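Local structure of 2-C-methyl-D-erythritol 2,4-cyclodiphosphate synthase (Thermus thermophilus, 1IV2) at residues P107-L112 and L129-S134. The protein converts 4-diphosphocytidyl-2-C-methyl-D-erythritol 2-phosphate to 2-C-methyl-D-erythritol 2,4-cyclodiphosphate with release of CMP, a step of isoprenoid biosynthesis. The protein carries 3 engineered substitutions. Numbering follows the deposited sequence.
Sequences PHRKAL and LTFKTS. With CDP (cytidine-5'-diphosphate), chain M.
A water links Arg-109 to Leu-129, accepting from Arg-109 NH1 (2.6 Å) and donating to the carbonyl Leu-129 O (2.5 Å). The bridge ties the start of helix 109-120 to strand 127-132 within a beta-alpha-beta unit whose other strand, 91-99, runs parallel beside it. Phe-131 CE2 sits 3.3 Å over the centre of one face of the Arg-109 guanidinium, the two planes 38° apart. A bend at chi3 (-70°) brings the otherwise extended chain round to this position. Arg-109 NH2 makes a salt bridge with Asp-56 of the second subunit, whose OD2 also accepts from Phe-131 N. With an alanine here, Asp-56 would probably lose its cationic mate, the water its donor, and Phe-131 the group packed against CE2. Leu-112, buried, packs between helix and strand: its CB meets Leu-129 CD2 at 3.7 Å, and its CD1 meets Phe-131 CZ at 3.8 Å. Phe-131 CB packs against the cytosine of CDP in the substrate pocket, which lies between two subunits of the trimer. The strand ends at Lys-132, whose NZ donates to CDP O3A, and in the loop after it Thr-133 N donates to CDP O1A at 2.7 Å, with an N-H...O1A angle of 156°.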
ATOM      1  N   PRO A 107      23.567  -3.063   0.266  1.00 19.08           N
ATOM      2  CA  PRO A 107      24.847  -2.656  -0.308  1.00 20.75           C
ATOM      3  C   PRO A 107      24.659  -1.912  -1.631  1.00 23.66           C
ATOM      4  O   PRO A 107      25.657  -1.414  -2.149  1.00 20.13           O
ATOM      5  CB  PRO A 107      25.593  -3.951  -0.611  1.00 14.74           C
ATOM      6  CG  PRO A 107      24.866  -4.989   0.158  1.00 21.26           C
ATOM      7  CD  PRO A 107      23.425  -4.529   0.218  1.00 27.25           C
ATOM      8  N   HIS A 108      23.443  -1.858  -2.162  1.00 16.91           N
ATOM      9  CA  HIS A 108      23.157  -1.143  -3.399  1.00 12.07           C
ATOM     10  C   HIS A 108      22.260   0.069  -3.202  1.00 14.29           C
ATOM     11  O   HIS A 108      21.845   0.726  -4.165  1.00 13.41           O
ATOM     12  CB  HIS A 108      22.468  -2.096  -4.395  1.00 16.13           C
ATOM     13  CG  HIS A 108      23.319  -3.310  -4.681  1.00 18.78           C
ATOM     14  ND1 HIS A 108      22.976  -4.584  -4.298  1.00 20.41           N
ATOM     15  CD2 HIS A 108      24.498  -3.432  -5.330  1.00 14.71           C
ATOM     16  CE1 HIS A 108      23.904  -5.439  -4.687  1.00 15.04           C
ATOM     17  NE2 HIS A 108      24.846  -4.768  -5.311  1.00 19.00           N
ATOM     18  N   ARG A 109      21.931   0.357  -1.943  1.00 11.70           N
ATOM     19  CA  ARG A 109      21.063   1.474  -1.595  1.00 13.06           C
ATOM     20  C   ARG A 109      21.453   2.785  -2.269  1.00 13.60           C
ATOM     21  O   ARG A 109      20.589   3.444  -2.836  1.00 13.10           O
ATOM     22  CB  ARG A 109      21.050   1.723  -0.076  1.00 15.08           C
ATOM     23  CG  ARG A 109      19.813   2.413   0.452  1.00 13.16           C
ATOM     24  CD  ARG A 109      19.902   2.668   1.962  1.00 13.64           C
ATOM     25  NE  ARG A 109      19.812   1.391   2.700  1.00 14.68           N
ATOM     26  CZ  ARG A 109      18.615   0.880   2.995  1.00 18.95           C
ATOM     27  NH1 ARG A 109      17.514   1.543   2.617  1.00 14.87           N
ATOM     28  NH2 ARG A 109      18.531  -0.269   3.645  1.00 12.40           N
ATOM     29  N   LYS A 110      22.717   3.168  -2.176  1.00 13.24           N
ATOM     30  CA  LYS A 110      23.205   4.433  -2.700  1.00 10.07           C
ATOM     31  C   LYS A 110      22.925   4.477  -4.200  1.00 10.30           C
ATOM     32  O   LYS A 110      22.351   5.431  -4.710  1.00 14.55           O
ATOM     33  CB  LYS A 110      24.687   4.588  -2.394  1.00 15.12           C
ATOM     34  CG  LYS A 110      25.412   5.684  -3.114  1.00 36.68           C
ATOM     35  CD  LYS A 110      26.813   5.895  -2.539  1.00 52.59           C
ATOM     36  CE  LYS A 110      27.602   6.735  -3.544  1.00 65.24           C
ATOM     37  NZ  LYS A 110      26.707   7.723  -4.230  1.00 40.93           N
ATOM     38  N   ALA A 111      23.328   3.399  -4.871  1.00 16.51           N
ATOM     39  CA  ALA A 111      23.179   3.318  -6.319  1.00 12.11           C
ATOM     40  C   ALA A 111      21.703   3.406  -6.665  1.00 11.95           C
ATOM     41  O   ALA A 111      21.325   4.138  -7.584  1.00 15.66           O
ATOM     42  CB  ALA A 111      23.783   2.022  -6.846  1.00 18.24           C
ATOM     43  N   LEU A 112      20.904   2.631  -5.922  1.00 13.09           N
ATOM     44  CA  LEU A 112      19.471   2.581  -6.204  1.00 12.97           C
ATOM     45  C   LEU A 112      18.827   3.953  -6.019  1.00 13.56           C
ATOM     46  O   LEU A 112      18.059   4.372  -6.896  1.00 12.89           O
ATOM     47  CB  LEU A 112      18.750   1.550  -5.328  1.00 15.16           C
ATOM     48  CG  LEU A 112      19.027   0.079  -5.686  1.00 15.94           C
ATOM     49  CD1 LEU A 112      18.635  -0.858  -4.543  1.00 10.93           C
ATOM     50  CD2 LEU A 112      18.299  -0.261  -6.973  1.00 11.84           C
ATOM     51  N   LEU A 129      13.080   5.311  -0.312  1.00 11.58           N
ATOM     52  CA  LEU A 129      13.203   3.910  -0.713  1.00  9.51           C
ATOM     53  C   LEU A 129      13.473   3.034   0.502  1.00 12.59           C
ATOM     54  O   LEU A 129      14.470   3.302   1.164  1.00 12.48           O
ATOM     55  CB  LEU A 129      14.352   3.767  -1.718  1.00 12.43           C
ATOM     56  CG  LEU A 129      14.620   2.338  -2.208  1.00 12.70           C
ATOM     57  CD1 LEU A 129      13.413   1.704  -2.859  1.00  8.95           C
ATOM     58  CD2 LEU A 129      15.800   2.401  -3.181  1.00 12.85           C
ATOM     59  N   THR A 130      12.612   2.049   0.765  1.00 13.26           N
ATOM     60  CA  THR A 130      12.884   1.117   1.846  1.00  8.95           C
ATOM     61  C   THR A 130      12.777  -0.323   1.345  1.00 16.56           C
ATOM     62  O   THR A 130      12.114  -0.550   0.334  1.00 10.61           O
ATOM     63  CB  THR A 130      11.932   1.302   3.043  1.00 18.57           C
ATOM     64  OG1 THR A 130      10.580   1.058   2.662  1.00 11.23           O
ATOM     65  CG2 THR A 130      12.002   2.739   3.557  1.00 18.23           C
ATOM     66  N   PHE A 131      13.446  -1.230   2.078  1.00 10.02           N
ATOM     67  CA  PHE A 131      13.507  -2.627   1.660  1.00 17.62           C
ATOM     68  C   PHE A 131      12.937  -3.568   2.734  1.00 12.32           C
ATOM     69  O   PHE A 131      13.261  -3.349   3.896  1.00 10.24           O
ATOM     70  CB  PHE A 131      14.948  -3.070   1.383  1.00  9.46           C
ATOM     71  CG  PHE A 131      15.774  -2.141   0.523  1.00 12.13           C
ATOM     72  CD1 PHE A 131      15.287  -1.681  -0.693  1.00  9.69           C
ATOM     73  CD2 PHE A 131      17.026  -1.739   0.957  1.00 16.12           C
ATOM     74  CE1 PHE A 131      16.053  -0.843  -1.491  1.00 12.72           C
ATOM     75  CE2 PHE A 131      17.803  -0.907   0.164  1.00 17.88           C
ATOM     76  CZ  PHE A 131      17.308  -0.440  -1.055  1.00 17.69           C
ATOM     77  N   LYS A 132      12.173  -4.575   2.345  1.00 11.09           N
ATOM     78  CA  LYS A 132      11.703  -5.562   3.325  1.00 14.82           C
ATOM     79  C   LYS A 132      11.997  -6.959   2.786  1.00 12.08           C
ATOM     80  O   LYS A 132      12.001  -7.098   1.558  1.00 11.80           O
ATOM     81  CB  LYS A 132      10.200  -5.540   3.578  1.00 11.40           C
ATOM     82  CG  LYS A 132       9.563  -4.250   4.023  1.00 16.79           C
ATOM     83  CD  LYS A 132      10.279  -3.674   5.244  1.00 17.58           C
ATOM     84  CE  LYS A 132      10.440  -4.770   6.302  1.00 21.00           C
ATOM     85  NZ  LYS A 132      10.971  -4.201   7.567  1.00 24.15           N
ATOM     86  N   THR A 133      12.167  -7.929   3.680  1.00 11.73           N
ATOM     87  CA  THR A 133      12.033  -9.308   3.198  1.00 13.22           C
ATOM     88  C   THR A 133      10.551  -9.674   3.257  1.00 14.67           C
ATOM     89  O   THR A 133       9.784  -8.895   3.834  1.00 14.08           O
ATOM     90  CB  THR A 133      12.828 -10.354   4.011  1.00 13.44           C
ATOM     91  OG1 THR A 133      12.124 -10.594   5.220  1.00 17.55           O
ATOM     92  CG2 THR A 133      14.205  -9.866   4.426  1.00 10.81           C
ATOM     93  N   SER A 134      10.152 -10.823   2.709  1.00 16.27           N
ATOM     94  CA  SER A 134       8.759 -11.245   2.770  1.00 15.10           C
ATOM     95  C   SER A 134       8.460 -12.053   4.035  1.00 16.67           C
ATOM     96  O   SER A 134       7.311 -12.423   4.303  1.00 18.54           O
ATOM     97  CB  SER A 134       8.374 -12.066   1.541  1.00 20.25           C
ATOM     98  OG  SER A 134       9.020 -13.335   1.565  1.00 21.07           O
TER
HETATM   99  O3B CDP M1602      12.244  -8.095  10.629  1.00 20.36           O
HETATM  100  PB  CDP M1602      12.463  -6.746  10.049  1.00 25.36           P
HETATM  101  O1B CDP M1602      11.159  -6.072  10.375  1.00 28.03           O
HETATM  102  O2B CDP M1602      13.620  -6.090  10.830  1.00 23.88           O
HETATM  103  O3A CDP M1602      12.818  -6.484   8.597  1.00 20.74           O
HETATM  104  PA  CDP M1602      13.242  -7.549   7.502  1.00 18.34           P
HETATM  105  O1A CDP M1602      12.189  -7.830   6.366  1.00 18.18           O
HETATM  106  O2A CDP M1602      13.866  -8.722   8.053  1.00 20.01           O
HETATM  107  O5' CDP M1602      14.389  -6.651   6.812  1.00 14.19           O
HETATM  108  C5' CDP M1602      15.484  -6.237   7.581  1.00 11.88           C
HETATM  109  C4' CDP M1602      16.216  -5.274   6.782  1.00 12.41           C
HETATM  110  O4' CDP M1602      16.939  -5.742   5.625  1.00 18.37           O
HETATM  111  C3' CDP M1602      15.432  -4.032   6.275  1.00 10.61           C
HETATM  112  O3' CDP M1602      14.964  -3.025   7.205  1.00 16.67           O
HETATM  113  C2' CDP M1602      16.188  -3.624   5.026  1.00 16.69           C
HETATM  114  O2' CDP M1602      17.201  -2.914   5.697  1.00 13.55           O
HETATM  115  C1' CDP M1602      17.230  -4.655   4.785  1.00 15.17           C
HETATM  116  N1  CDP M1602      16.835  -5.481   3.524  1.00 14.33           N
HETATM  117  C2  CDP M1602      17.768  -5.514   2.418  1.00 13.15           C
HETATM  118  O2  CDP M1602      18.843  -4.889   2.477  1.00 16.80           O
HETATM  119  N3  CDP M1602      17.502  -6.207   1.291  1.00 13.96           N
HETATM  120  C4  CDP M1602      16.293  -6.958   1.138  1.00 13.00           C
HETATM  121  N4  CDP M1602      16.089  -7.639   0.003  1.00 11.91           N
HETATM  122  C5  CDP M1602      15.308  -6.987   2.190  1.00 10.85           C
HETATM  123  C6  CDP M1602      15.636  -6.248   3.322  1.00 11.04           C
HETATM  124  O   HOH W   1      16.984   3.672   1.232  1.00 15.81           O